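Local coordinates for protein aspartate--tRNA(Asp/Asn) ligase (Sulfolobus tokodaii, PDB 1WYD) that attaches aspartate to tRNA(Asp) and probably also to tRNA(Asn), first activating the amino acid with ATP and then transferring it to the acceptor end, at residues H361-L366 with F382-F387; S164-G169 with P328-S333; K192-G197 with Y389-H394; L340-D345 with G356-H361; L184-Q189 with A208-E213. One frame throughout, in Å; residues are numbered along the deposited sequence.

Contact 1: residues H361-L366 with F382-F387; sequences HKREVL and FFLKWF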
# COMPACT_ATOMS: atom_id res chain seq x y z
N HIS B 361 -24.15 -1.65 13.77
CA HIS B 361 -24.58 -0.82 12.64
C HIS B 361 -25.77 0.07 12.96
O HIS B 361 -26.21 0.86 12.10
CB HIS B 361 -24.85 -1.65 11.36
CG HIS B 361 -26.05 -2.54 11.43
ND1 HIS B 361 -27.33 -2.08 11.18
CD2 HIS B 361 -26.17 -3.86 11.71
CE1 HIS B 361 -28.18 -3.08 11.32
NE2 HIS B 361 -27.51 -4.17 11.64
N LYS B 362 -26.27 -0.02 14.18
CA LYS B 362 -27.27 0.93 14.65
C LYS B 362 -26.63 1.89 15.65
O LYS B 362 -25.82 1.49 16.49
CB LYS B 362 -28.46 0.20 15.31
CG LYS B 362 -29.37 -0.62 14.37
CD LYS B 362 -29.87 -1.91 15.06
CE LYS B 362 -30.76 -2.83 14.16
NZ LYS B 362 -31.43 -2.12 13.02
N ARG B 363 -26.98 3.17 15.53
CA ARG B 363 -26.52 4.22 16.44
C ARG B 363 -26.81 3.89 17.92
O ARG B 363 -25.93 4.05 18.79
CB ARG B 363 -27.13 5.57 16.00
CG ARG B 363 -27.54 6.54 17.12
CD ARG B 363 -27.71 7.99 16.63
NE ARG B 363 -26.78 8.87 17.33
CZ ARG B 363 -26.02 9.79 16.77
NH1 ARG B 363 -26.04 10.00 15.46
NH2 ARG B 363 -25.21 10.50 17.54
N GLU B 364 -28.01 3.39 18.20
CA GLU B 364 -28.44 3.05 19.57
C GLU B 364 -27.59 1.94 20.21
O GLU B 364 -27.15 2.08 21.35
CB GLU B 364 -29.94 2.68 19.61
N VAL B 365 -27.36 0.83 19.51
CA VAL B 365 -26.52 -0.21 20.08
C VAL B 365 -25.07 0.29 20.25
O VAL B 365 -24.42 -0.00 21.26
CB VAL B 365 -26.62 -1.59 19.33
CG1 VAL B 365 -26.55 -1.40 17.87
CG2 VAL B 365 -25.53 -2.54 19.75
N LEU B 366 -24.57 1.05 19.27
CA LEU B 366 -23.26 1.68 19.43
C LEU B 366 -23.24 2.58 20.67
O LEU B 366 -22.30 2.54 21.45
CB LEU B 366 -22.89 2.50 18.20
CG LEU B 366 -22.25 1.77 17.02
CD1 LEU B 366 -22.30 2.66 15.79
CD2 LEU B 366 -20.83 1.34 17.30
N PHE B 382 -18.28 11.98 16.08
CA PHE B 382 -17.53 11.79 14.84
C PHE B 382 -17.61 10.35 14.28
O PHE B 382 -17.42 10.13 13.08
CB PHE B 382 -16.07 12.19 15.04
CG PHE B 382 -15.25 11.17 15.78
CD1 PHE B 382 -15.32 11.08 17.18
CD2 PHE B 382 -14.41 10.30 15.09
CE1 PHE B 382 -14.57 10.14 17.88
CE2 PHE B 382 -13.64 9.36 15.78
CZ PHE B 382 -13.72 9.28 17.18
N PHE B 383 -17.91 9.39 15.16
CA PHE B 383 -18.07 8.00 14.77
C PHE B 383 -19.55 7.62 14.64
O PHE B 383 -19.95 6.94 13.70
CB PHE B 383 -17.36 7.10 15.80
CG PHE B 383 -17.19 5.65 15.39
CD1 PHE B 383 -15.89 5.12 15.22
CD2 PHE B 383 -18.28 4.80 15.27
CE1 PHE B 383 -15.69 3.78 14.88
CE2 PHE B 383 -18.10 3.46 14.92
CZ PHE B 383 -16.80 2.94 14.73
N LEU B 384 -20.36 8.06 15.60
CA LEU B 384 -21.78 7.77 15.63
C LEU B 384 -22.61 8.30 14.47
O LEU B 384 -23.49 7.59 13.95
CB LEU B 384 -22.37 8.28 16.94
CG LEU B 384 -21.80 7.62 18.19
CD1 LEU B 384 -22.26 8.45 19.40
CD2 LEU B 384 -22.28 6.17 18.29
N LYS B 385 -22.31 9.53 14.05
CA LYS B 385 -23.15 10.27 13.08
C LYS B 385 -23.42 9.52 11.79
O LYS B 385 -24.52 9.62 11.24
CB LYS B 385 -22.51 11.62 12.72
CG LYS B 385 -21.22 11.49 11.92
CD LYS B 385 -21.06 12.64 10.94
CE LYS B 385 -20.10 13.68 11.50
NZ LYS B 385 -19.83 14.67 10.43
N TRP B 386 -22.40 8.82 11.29
CA TRP B 386 -22.47 8.18 9.98
C TRP B 386 -23.55 7.11 9.95
O TRP B 386 -24.13 6.86 8.90
CB TRP B 386 -21.12 7.58 9.60
CG TRP B 386 -20.01 8.54 9.73
CD1 TRP B 386 -19.03 8.54 10.69
CD2 TRP B 386 -19.74 9.65 8.87
NE1 TRP B 386 -18.18 9.60 10.48
CE2 TRP B 386 -18.58 10.29 9.36
CE3 TRP B 386 -20.36 10.17 7.72
CZ2 TRP B 386 -18.05 11.43 8.77
CZ3 TRP B 386 -19.82 11.31 7.12
CH2 TRP B 386 -18.67 11.92 7.64
N PHE B 387 -23.83 6.53 11.11
CA PHE B 387 -24.83 5.45 11.27
C PHE B 387 -26.30 5.91 11.30
O PHE B 387 -27.21 5.09 11.40
CB PHE B 387 -24.51 4.60 12.52
CG PHE B 387 -23.20 3.89 12.42
CD1 PHE B 387 -22.01 4.58 12.61
CD2 PHE B 387 -23.14 2.54 12.09
CE1 PHE B 387 -20.80 3.95 12.48
CE2 PHE B 387 -21.92 1.91 11.98
CZ PHE B 387 -20.75 2.63 12.16
O HOH W 1 -26.84 2.62 10.26
O HOH W 2 -29.10 3.92 13.10
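The Phe387 ring carries Leu366 on one face, with CD1 of Leu366 3.6 Å from the ring centroid and only 6° off the ring normal, a CH-pi contact. At the edge of the same ring, in its plane, lie the O atoms of His361, Phe383 and Leu384, the first 3.5 Å from Phe387 CD2. The guanidinium of Arg363 is the second flat group: CB of Leu384 sits over one face, 3.7 Å from Arg363 NH2 and displaced toward the rim. Bent at its third torsion (chi3 -119°), the arginine chain crosses Leu384 at about a right angle, and its polar end is held by salt bridges to Glu381, Asp388 and Glu367. Leu366 also packs its CB 3.7 Å from Leu384 CD2. An alanine at Phe387 would probably leave the CD1 methyl of Leu366 facing a gap where the ring had been. The two segments share a water that donates to Phe387 O at 2.8 Å and accepts weakly from Arg363 N. Helix 363-371, entered through Lys362 at its N-cap position, packs on residues 382-387, which run from helix 381-384 into a 3-10 segment; Phe383 and Trp386 touch helix 189-199, and His361 and Trp386 meet the second subunit.

Contact 2: residues S164-G169 with P328-S333; sequences SATEGG and PFYTKS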
# COMPACT_ATOMS: atom_id res chain seq x y z
N SER B 164 -9.29 12.81 16.77
CA SER B 164 -9.36 12.18 18.08
C SER B 164 -9.39 10.68 17.91
O SER B 164 -9.73 10.20 16.85
CB SER B 164 -10.57 12.68 18.88
OG SER B 164 -11.80 12.43 18.20
N ALA B 165 -9.04 9.96 18.96
CA ALA B 165 -8.92 8.50 18.93
C ALA B 165 -10.26 7.81 18.83
O ALA B 165 -11.28 8.34 19.29
CB ALA B 165 -8.21 8.03 20.20
N THR B 166 -10.25 6.60 18.26
CA THR B 166 -11.48 5.83 18.11
C THR B 166 -11.75 5.02 19.37
O THR B 166 -12.89 4.85 19.79
CB THR B 166 -11.40 4.98 16.84
OG1 THR B 166 -11.75 5.80 15.72
CG2 THR B 166 -12.44 3.83 16.83
N GLU B 167 -10.68 4.51 19.97
CA GLU B 167 -10.79 3.85 21.27
C GLU B 167 -9.93 4.56 22.33
O GLU B 167 -8.70 4.41 22.32
CB GLU B 167 -10.41 2.36 21.17
CG GLU B 167 -11.05 1.60 20.01
CD GLU B 167 -10.15 0.50 19.47
OE1 GLU B 167 -9.61 -0.27 20.30
OE2 GLU B 167 -9.95 0.40 18.24
N GLY B 168 -10.58 5.32 23.22
CA GLY B 168 -9.93 6.01 24.35
C GLY B 168 -9.22 5.02 25.26
O GLY B 168 -9.75 3.93 25.52
N GLY B 169 -8.01 5.37 25.71
CA GLY B 169 -7.12 4.41 26.36
C GLY B 169 -5.94 4.02 25.48
O GLY B 169 -4.83 3.77 25.99
N PRO B 328 -13.84 -3.74 21.58
CA PRO B 328 -14.34 -2.39 21.33
C PRO B 328 -15.86 -2.24 21.34
O PRO B 328 -16.60 -3.21 21.23
CB PRO B 328 -13.79 -2.09 19.94
CG PRO B 328 -12.50 -2.79 19.96
CD PRO B 328 -12.83 -4.13 20.58
N PHE B 329 -16.31 -0.99 21.48
CA PHE B 329 -17.73 -0.66 21.42
C PHE B 329 -18.31 -0.94 20.03
O PHE B 329 -19.53 -1.03 19.87
CB PHE B 329 -17.92 0.83 21.74
CG PHE B 329 -17.46 1.76 20.62
CD1 PHE B 329 -18.38 2.29 19.72
CD2 PHE B 329 -16.12 2.11 20.49
CE1 PHE B 329 -17.97 3.15 18.67
CE2 PHE B 329 -15.70 2.97 19.45
CZ PHE B 329 -16.62 3.50 18.54
N TYR B 330 -17.46 -1.01 19.02
CA TYR B 330 -17.94 -1.14 17.65
C TYR B 330 -18.19 -2.61 17.28
O TYR B 330 -18.66 -2.89 16.18
CB TYR B 330 -17.03 -0.41 16.61
CG TYR B 330 -15.55 -0.73 16.69
CD1 TYR B 330 -15.06 -1.93 16.22
CD2 TYR B 330 -14.64 0.18 17.22
CE1 TYR B 330 -13.71 -2.24 16.29
CE2 TYR B 330 -13.27 -0.11 17.29
CZ TYR B 330 -12.83 -1.33 16.82
OH TYR B 330 -11.49 -1.66 16.88
N THR B 331 -17.90 -3.52 18.21
CA THR B 331 -18.04 -4.97 18.00
C THR B 331 -19.43 -5.50 18.42
O THR B 331 -19.88 -5.27 19.51
CB THR B 331 -16.84 -5.70 18.71
OG1 THR B 331 -15.83 -5.99 17.74
CG2 THR B 331 -17.20 -7.07 19.25
N LYS B 332 -20.13 -6.18 17.50
CA LYS B 332 -21.47 -6.74 17.78
C LYS B 332 -21.40 -7.81 18.88
O LYS B 332 -20.48 -8.61 18.91
CB LYS B 332 -22.10 -7.30 16.51
CG LYS B 332 -23.48 -7.89 16.70
CD LYS B 332 -24.40 -7.65 15.50
CE LYS B 332 -25.59 -8.64 15.51
NZ LYS B 332 -26.08 -8.95 14.13
N SER B 333 -22.35 -7.76 19.81
CA SER B 333 -22.43 -8.74 20.90
C SER B 333 -23.19 -9.94 20.38
O SER B 333 -23.85 -9.86 19.35
CB SER B 333 -23.17 -8.15 22.08
OG SER B 333 -22.46 -7.06 22.64
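Glu167 and Tyr330 cross at about a right angle, the carboxylate plane turned 73° from that of the phenol ring. Tyr330 OH donates to Glu167 OE2 at 2.9 Å, reaching this oxygen from above the carboxylate plane, while OE2 itself lies at the edge of the tyrosine ring, close to the ring plane. The other carboxylate oxygen, OE1 of Glu167, rests 3.8 Å from Pro328 CG. Pro328 opens the type I beta turn that ends at Thr331, and Pro328 CB lies over the centre of one face of the Tyr330 ring. The loops meet in the catalytic domain of a class II synthetase, where Glu167 is predicted to bind L-aspartate and Arg359, also a predicted ligand of the amino acid, lies beside Tyr330. Replacing Glu167 by an alanine would probably leave the Tyr330 hydroxyl without its carboxylate acceptor and its ring less firmly positioned. Thr166 comes to Tyr330 at about a right angle as well, its CG2 4.1 Å from Tyr330 CE2. Phe329 CG lies between the backbone N and the carbonyl carbon (chi1 73°); the edge of its ring meets Thr166 O, 3.4 Å from Phe329 CE2, and the same ring meets Phe383 edge-to-face.

Contact 3: residues K192-G197 with Y389-H394; sequences KELMAG and YGMPPH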
# COMPACT_ATOMS: atom_id res chain seq x y z
N LYS B 192 -12.67 2.43 7.16
CA LYS B 192 -12.90 1.28 6.30
C LYS B 192 -14.33 0.81 6.47
O LYS B 192 -14.96 0.36 5.52
CB LYS B 192 -11.86 0.16 6.53
CG LYS B 192 -11.92 -0.49 7.88
CD LYS B 192 -10.75 -1.42 8.11
CE LYS B 192 -11.03 -2.27 9.37
NZ LYS B 192 -9.97 -3.22 9.71
N GLU B 193 -14.88 0.98 7.68
CA GLU B 193 -16.30 0.72 7.89
C GLU B 193 -17.10 1.65 7.01
O GLU B 193 -18.03 1.22 6.33
CB GLU B 193 -16.69 0.91 9.35
CG GLU B 193 -15.97 -0.03 10.31
CD GLU B 193 -16.67 -0.15 11.65
OE1 GLU B 193 -17.91 -0.33 11.68
OE2 GLU B 193 -15.97 -0.12 12.69
N LEU B 194 -16.72 2.93 7.03
CA LEU B 194 -17.37 3.95 6.23
C LEU B 194 -17.35 3.61 4.75
O LEU B 194 -18.38 3.74 4.07
CB LEU B 194 -16.70 5.34 6.43
CG LEU B 194 -16.86 5.98 7.83
CD1 LEU B 194 -16.55 7.45 7.77
CD2 LEU B 194 -18.24 5.73 8.44
N MET B 195 -16.16 3.23 4.26
CA MET B 195 -15.98 2.92 2.86
C MET B 195 -16.65 1.59 2.54
O MET B 195 -17.02 1.36 1.40
CB MET B 195 -14.51 2.84 2.48
CG MET B 195 -13.77 4.14 2.60
SD MET B 195 -14.31 5.32 1.43
CE MET B 195 -13.52 4.72 -0.02
N ALA B 196 -16.81 0.72 3.53
CA ALA B 196 -17.62 -0.47 3.31
C ALA B 196 -19.08 -0.04 3.15
O ALA B 196 -19.89 -0.74 2.50
CB ALA B 196 -17.47 -1.43 4.45
N GLY B 197 -19.42 1.12 3.72
CA GLY B 197 -20.80 1.58 3.74
C GLY B 197 -21.13 2.29 2.45
O GLY B 197 -22.23 2.79 2.29
N TYR B 389 -27.48 7.22 8.65
CA TYR B 389 -27.86 7.21 7.24
C TYR B 389 -27.56 5.90 6.51
O TYR B 389 -26.91 5.90 5.46
CB TYR B 389 -27.30 8.43 6.53
CG TYR B 389 -27.74 9.73 7.17
CD1 TYR B 389 -26.81 10.61 7.73
CD2 TYR B 389 -29.10 10.08 7.23
CE1 TYR B 389 -27.21 11.80 8.31
CE2 TYR B 389 -29.52 11.25 7.82
CZ TYR B 389 -28.58 12.12 8.36
OH TYR B 389 -28.98 13.32 8.95
N GLY B 390 -28.07 4.81 7.07
CA GLY B 390 -28.03 3.50 6.44
C GLY B 390 -26.68 2.81 6.44
O GLY B 390 -26.14 2.50 5.37
N MET B 391 -26.09 2.56 7.60
CA MET B 391 -24.88 1.75 7.58
C MET B 391 -25.35 0.30 7.52
O MET B 391 -26.24 -0.08 8.27
CB MET B 391 -24.00 2.01 8.81
CG MET B 391 -23.14 3.26 8.72
SD MET B 391 -22.01 3.30 7.31
CE MET B 391 -20.71 2.24 7.97
N PRO B 392 -24.77 -0.52 6.64
CA PRO B 392 -25.20 -1.92 6.53
C PRO B 392 -24.53 -2.78 7.60
O PRO B 392 -23.57 -2.33 8.25
CB PRO B 392 -24.67 -2.32 5.15
CG PRO B 392 -23.41 -1.57 5.01
CD PRO B 392 -23.68 -0.22 5.69
N PRO B 393 -24.99 -4.02 7.77
CA PRO B 393 -24.26 -4.95 8.61
C PRO B 393 -22.95 -5.21 7.90
O PRO B 393 -22.91 -5.41 6.69
CB PRO B 393 -25.13 -6.20 8.60
CG PRO B 393 -26.48 -5.70 8.19
CD PRO B 393 -26.18 -4.64 7.18
N HIS B 394 -21.87 -5.16 8.66
CA HIS B 394 -20.57 -5.41 8.09
C HIS B 394 -19.68 -6.12 9.10
O HIS B 394 -20.06 -6.29 10.26
CB HIS B 394 -19.94 -4.10 7.58
CG HIS B 394 -19.84 -3.04 8.62
ND1 HIS B 394 -20.95 -2.44 9.18
CD2 HIS B 394 -18.76 -2.45 9.19
CE1 HIS B 394 -20.55 -1.52 10.05
NE2 HIS B 394 -19.23 -1.51 10.07
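Glu193 and His394 form the polar end of this contact. His394 NE2 donates to Glu193 OE1 in a nearly straight bond (165°) modelled at a very short 2.4 Å, a doubtful length at this resolution. The side chains cross at about a right angle, with the carboxylate and imidazole planes 49° apart. On the far side of the ring, His394 ND1 donates to Pro392 O at 2.8 Å, so both ring nitrogens are engaged and the rotation of the imidazole is fixed. Close apolar packing follows at Gly197, whose CA lies 4.1 Å from Met391 SD and 3.9 Å from Pro392 CD; it depends on glycine, since a beta carbon there would run into the sulfur. Bent at chi2 and chi3, Met391 brings CE within 3.3 Å of Glu193 O. The looser side is at Ala196, whose O is 4.4 Å from Pro392 CG. Arg126 of the second subunit bonds to Gly197 O and Gly390 O. Helix 189-199 is thus held against the loop leading into strand 394-400, with Glu229 of strand 222-231 touching both Glu193 and His394.

Contact 4: residues L340-D345 with G356-H361; sequences LSESFD and GSTRNH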
# COMPACT_ATOMS: atom_id res chain seq x y z
N LEU B 340 -20.89 -12.32 25.67
CA LEU B 340 -19.94 -12.72 24.64
C LEU B 340 -20.00 -11.79 23.41
O LEU B 340 -20.93 -11.00 23.25
CB LEU B 340 -20.18 -14.18 24.22
CG LEU B 340 -19.92 -15.31 25.22
CD1 LEU B 340 -20.09 -16.67 24.57
CD2 LEU B 340 -18.53 -15.21 25.90
N SER B 341 -19.03 -11.90 22.51
CA SER B 341 -19.02 -11.03 21.34
C SER B 341 -18.69 -11.78 20.09
O SER B 341 -18.04 -12.82 20.13
CB SER B 341 -18.03 -9.89 21.55
OG SER B 341 -16.72 -10.40 21.65
N GLU B 342 -19.15 -11.27 18.97
CA GLU B 342 -18.89 -11.90 17.69
C GLU B 342 -17.50 -11.49 17.18
O GLU B 342 -17.36 -10.78 16.20
CB GLU B 342 -20.00 -11.59 16.69
CG GLU B 342 -21.28 -12.41 16.88
CD GLU B 342 -22.31 -12.28 15.75
OE1 GLU B 342 -21.95 -12.01 14.57
OE2 GLU B 342 -23.51 -12.44 16.04
N SER B 343 -16.46 -11.98 17.85
CA SER B 343 -15.10 -11.59 17.55
C SER B 343 -14.21 -12.79 17.44
O SER B 343 -14.58 -13.87 17.86
CB SER B 343 -14.56 -10.71 18.65
OG SER B 343 -14.74 -11.35 19.90
N PHE B 344 -13.03 -12.57 16.86
CA PHE B 344 -12.00 -13.61 16.77
C PHE B 344 -10.60 -13.04 16.83
O PHE B 344 -10.36 -11.94 16.38
CB PHE B 344 -12.18 -14.44 15.50
CG PHE B 344 -11.80 -13.71 14.23
CD1 PHE B 344 -12.72 -12.91 13.57
CD2 PHE B 344 -10.54 -13.87 13.68
CE1 PHE B 344 -12.39 -12.24 12.40
CE2 PHE B 344 -10.20 -13.21 12.50
CZ PHE B 344 -11.13 -12.39 11.86
N ASP B 345 -9.68 -13.80 17.40
CA ASP B 345 -8.25 -13.62 17.11
C ASP B 345 -7.77 -14.82 16.31
O ASP B 345 -8.24 -15.93 16.54
CB ASP B 345 -7.44 -13.50 18.40
CG ASP B 345 -7.81 -12.26 19.20
OD1 ASP B 345 -8.76 -11.57 18.82
OD2 ASP B 345 -7.24 -11.92 20.25
N GLY B 356 -10.41 -9.65 14.29
CA GLY B 356 -11.58 -9.06 13.67
C GLY B 356 -12.92 -9.33 14.35
O GLY B 356 -12.97 -9.96 15.42
N SER B 357 -14.02 -8.87 13.74
CA SER B 357 -15.36 -9.08 14.31
C SER B 357 -16.52 -8.71 13.40
O SER B 357 -16.35 -8.23 12.29
CB SER B 357 -15.51 -8.28 15.60
OG SER B 357 -15.64 -6.89 15.29
N THR B 358 -17.72 -8.95 13.91
CA THR B 358 -18.92 -8.43 13.31
C THR B 358 -19.10 -7.11 14.02
O THR B 358 -18.90 -7.02 15.22
CB THR B 358 -20.11 -9.33 13.64
OG1 THR B 358 -19.79 -10.68 13.29
CG2 THR B 358 -21.30 -8.97 12.74
N ARG B 359 -19.51 -6.09 13.28
CA ARG B 359 -19.58 -4.76 13.88
C ARG B 359 -21.02 -4.42 14.21
O ARG B 359 -21.95 -5.05 13.71
CB ARG B 359 -19.00 -3.71 12.95
CG ARG B 359 -17.83 -4.22 12.11
CD ARG B 359 -16.58 -4.62 12.90
NE ARG B 359 -15.41 -4.53 12.04
CZ ARG B 359 -14.18 -4.91 12.37
NH1 ARG B 359 -13.94 -5.44 13.56
NH2 ARG B 359 -13.19 -4.78 11.50
N ASN B 360 -21.21 -3.41 15.05
CA ASN B 360 -22.52 -2.80 15.19
C ASN B 360 -22.86 -1.94 13.98
O ASN B 360 -21.98 -1.57 13.23
CB ASN B 360 -22.59 -2.02 16.50
CG ASN B 360 -22.48 -2.92 17.72
OD1 ASN B 360 -21.83 -2.56 18.72
ND2 ASN B 360 -23.10 -4.11 17.64
N HIS B 361 -24.15 -1.65 13.77
CA HIS B 361 -24.58 -0.82 12.64
C HIS B 361 -25.77 0.07 12.96
O HIS B 361 -26.21 0.86 12.10
CB HIS B 361 -24.85 -1.65 11.36
CG HIS B 361 -26.05 -2.54 11.43
ND1 HIS B 361 -27.33 -2.08 11.18
CD2 HIS B 361 -26.17 -3.86 11.71
CE1 HIS B 361 -28.18 -3.08 11.32
NE2 HIS B 361 -27.51 -4.17 11.64
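Strands 343-345 and 356-358 run antiparallel, their axes 167° apart in direction and 4.7 Å apart at closest approach. Phe344 and Gly356 form the hydrogen-bonded pair, with Phe344 N to Gly356 O at 3.0 Å and Gly356 N to Phe344 O at 3.1 Å. Ser343 and Ser357 form the adjacent non-hydrogen-bonded pair, and beyond them Thr358 N donates to Glu342 O. The segments belong to the beta hairpin of strands 343-348 and 351-358, neighbours in the mixed sheet at the heart of the class II catalytic domain. Phe344 CG lies between the backbone N and carbonyl carbon (chi1 72°). The ring folds back over its own strand partner, one face lying over Gly356 N, which is 3.7 Å from Phe344 CZ. A beta carbon on Gly356 would clash with this ring, so the close cover depends on glycine. Beside the backbone bond of Thr358, its OG1 donates to Glu342 OE1 at 2.8 Å, meeting the carboxylate on its anti side; the same hydroxyl oxygen is also bonded to the backbone N of Tyr235. The sheet face carrying Ser343 and Ser357 is polar: Ser357 OG bonds to Thr331 and accepts from Arg359 NH1 at 2.8 Å. Arg359, predicted to bind L-aspartate, also forms a salt bridge to Glu229.

Contact 5: residues L184-Q189 with A208-E213; sequences LAQSPQ and AWRAEE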
# COMPACT_ATOMS: atom_id res chain seq x y z
N LEU B 184 -1.60 10.34 15.02
CA LEU B 184 -1.36 9.32 14.07
C LEU B 184 -2.36 8.14 14.35
O LEU B 184 -2.45 7.59 15.48
CB LEU B 184 0.10 8.86 14.19
CG LEU B 184 1.21 9.58 13.44
CD1 LEU B 184 2.48 8.73 13.36
CD2 LEU B 184 0.77 9.95 12.04
N ALA B 185 -3.11 7.78 13.32
CA ALA B 185 -4.08 6.68 13.43
C ALA B 185 -3.44 5.37 13.88
O ALA B 185 -2.32 5.08 13.51
CB ALA B 185 -4.78 6.49 12.09
N GLN B 186 -4.16 4.56 14.64
CA GLN B 186 -3.65 3.20 14.95
C GLN B 186 -4.21 2.13 14.04
O GLN B 186 -3.82 0.97 14.11
CB GLN B 186 -3.89 2.83 16.42
CG GLN B 186 -5.33 2.46 16.70
CD GLN B 186 -5.53 1.92 18.08
OE1 GLN B 186 -4.71 1.15 18.58
NE2 GLN B 186 -6.62 2.32 18.72
N SER B 187 -5.18 2.48 13.21
CA SER B 187 -5.81 1.48 12.38
C SER B 187 -6.77 2.25 11.51
O SER B 187 -7.12 3.36 11.88
CB SER B 187 -6.53 0.47 13.26
OG SER B 187 -7.93 0.63 13.22
N PRO B 188 -7.16 1.74 10.35
CA PRO B 188 -8.12 2.48 9.53
C PRO B 188 -9.57 2.31 10.01
O PRO B 188 -10.47 2.90 9.37
CB PRO B 188 -7.92 1.88 8.14
CG PRO B 188 -7.39 0.55 8.37
CD PRO B 188 -6.76 0.48 9.71
N GLN B 189 -9.77 1.56 11.12
CA GLN B 189 -11.07 1.13 11.66
C GLN B 189 -12.33 1.87 11.20
O GLN B 189 -13.16 1.30 10.47
CB GLN B 189 -11.06 1.03 13.18
CG GLN B 189 -12.25 0.25 13.76
CD GLN B 189 -12.34 -1.16 13.17
OE1 GLN B 189 -11.37 -1.91 13.22
NE2 GLN B 189 -13.51 -1.52 12.59
N ALA B 208 0.33 2.05 10.25
CA ALA B 208 -0.33 2.56 11.44
C ALA B 208 0.68 2.76 12.63
O ALA B 208 1.88 2.43 12.56
CB ALA B 208 -1.43 1.62 11.85
N TRP B 209 0.20 3.31 13.74
CA TRP B 209 1.14 3.65 14.81
C TRP B 209 0.56 3.58 16.20
O TRP B 209 -0.60 3.92 16.43
CB TRP B 209 1.70 5.04 14.58
CG TRP B 209 2.40 5.28 13.26
CD1 TRP B 209 3.74 5.15 13.02
CD2 TRP B 209 1.84 5.83 12.09
NE1 TRP B 209 4.05 5.57 11.74
CE2 TRP B 209 2.88 5.99 11.15
CE3 TRP B 209 0.55 6.21 11.72
CZ2 TRP B 209 2.67 6.47 9.85
CZ3 TRP B 209 0.34 6.71 10.43
CH2 TRP B 209 1.39 6.86 9.52
N ARG B 210 1.39 3.15 17.14
CA ARG B 210 0.96 3.09 18.54
C ARG B 210 2.03 3.64 19.44
O ARG B 210 3.21 3.33 19.25
CB ARG B 210 0.61 1.65 18.94
CG ARG B 210 -0.85 1.41 18.94
CD ARG B 210 -1.58 1.84 20.24
NE ARG B 210 -2.89 1.18 20.34
CZ ARG B 210 -3.35 0.49 21.38
NH1 ARG B 210 -2.64 0.36 22.50
NH2 ARG B 210 -4.55 -0.07 21.30
N ALA B 211 1.63 4.42 20.43
CA ALA B 211 2.64 5.11 21.27
C ALA B 211 3.03 4.50 22.63
O ALA B 211 3.62 5.19 23.45
CB ALA B 211 2.28 6.56 21.45
N GLU B 212 2.73 3.23 22.89
CA GLU B 212 3.05 2.65 24.20
C GLU B 212 4.51 2.32 24.30
O GLU B 212 5.21 2.21 23.28
CB GLU B 212 2.27 1.37 24.50
CG GLU B 212 0.85 1.60 24.96
CD GLU B 212 -0.11 1.85 23.79
OE1 GLU B 212 0.28 1.58 22.63
OE2 GLU B 212 -1.26 2.32 24.04
N GLU B 213 4.97 2.13 25.53
CA GLU B 213 6.35 1.74 25.76
C GLU B 213 6.55 0.23 26.08
O GLU B 213 7.60 -0.17 26.58
CB GLU B 213 6.99 2.71 26.77
CG GLU B 213 7.19 4.09 26.13
CD GLU B 213 7.43 5.24 27.09
OE1 GLU B 213 8.44 5.20 27.84
OE2 GLU B 213 6.62 6.21 27.05
O HOH W 3 -0.47 6.85 16.78
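Gln186 and Arg210 lie side by side and point the same way, and the arginine grips a single amide oxygen with two nitrogens. Arg210 NE reaches Gln186 OE1 from above the amide plane at a modelled 2.5 Å, short enough to be read with caution, and Arg210 NH2 reaches it at 3.0 Å, on a lone pair. The Gln186 chain, extended beyond CG (chi2 172°), carries CD out toward the arginine. The oxygen lies in the guanidinium plane, although the amide is turned 55° from it. At the other end, Leu184 CD1 sits over one face of the Trp209 indole, 3.4 Å from the centroid of the five-membered ring, a CH-pi contact. Between these two, Trp209 N donates to Ala185 O at 3.1 Å, and a water donates to Leu184 O and, weakly, to Trp209 O. In the next shell, Glu212 holds the far side of the guanidinium through a salt bridge, OE2 lying 2.8 Å from Arg210 NH1, while Glu222 takes the Trp209 indole N-H. Ser187 OG accepts from Gln189 N, a capping bond at the entry to helix 189-199. Arg210 is predicted to bind L-aspartate and ATP, consistent with the motif 2 arginine of class II synthetases.

In the fold
All five contacts lie in the class II catalytic domain. Contact 3 is fully buried and contact 4 nearly so, whereas contacts 1, 2 and 5 are only partly buried. Contact 1 is mainly apolar and lies toward the second subunit, which contacts 3 and 5 also meet. Contact 4 is chiefly backbone pairing within the sheet; contacts 2, 3 and 5 instead combine polar side-chain bonds with apolar packing near the predicted aspartate site. Helix 189-199 carries one side of contact 3 and follows the loop of contact 5. Contacts 1 and 4 share His361, while probable backbone bonds tie Lys332 of contact 2 to Thr358 of contact 4 and His394 of contact 3 to Arg359 of contact 4.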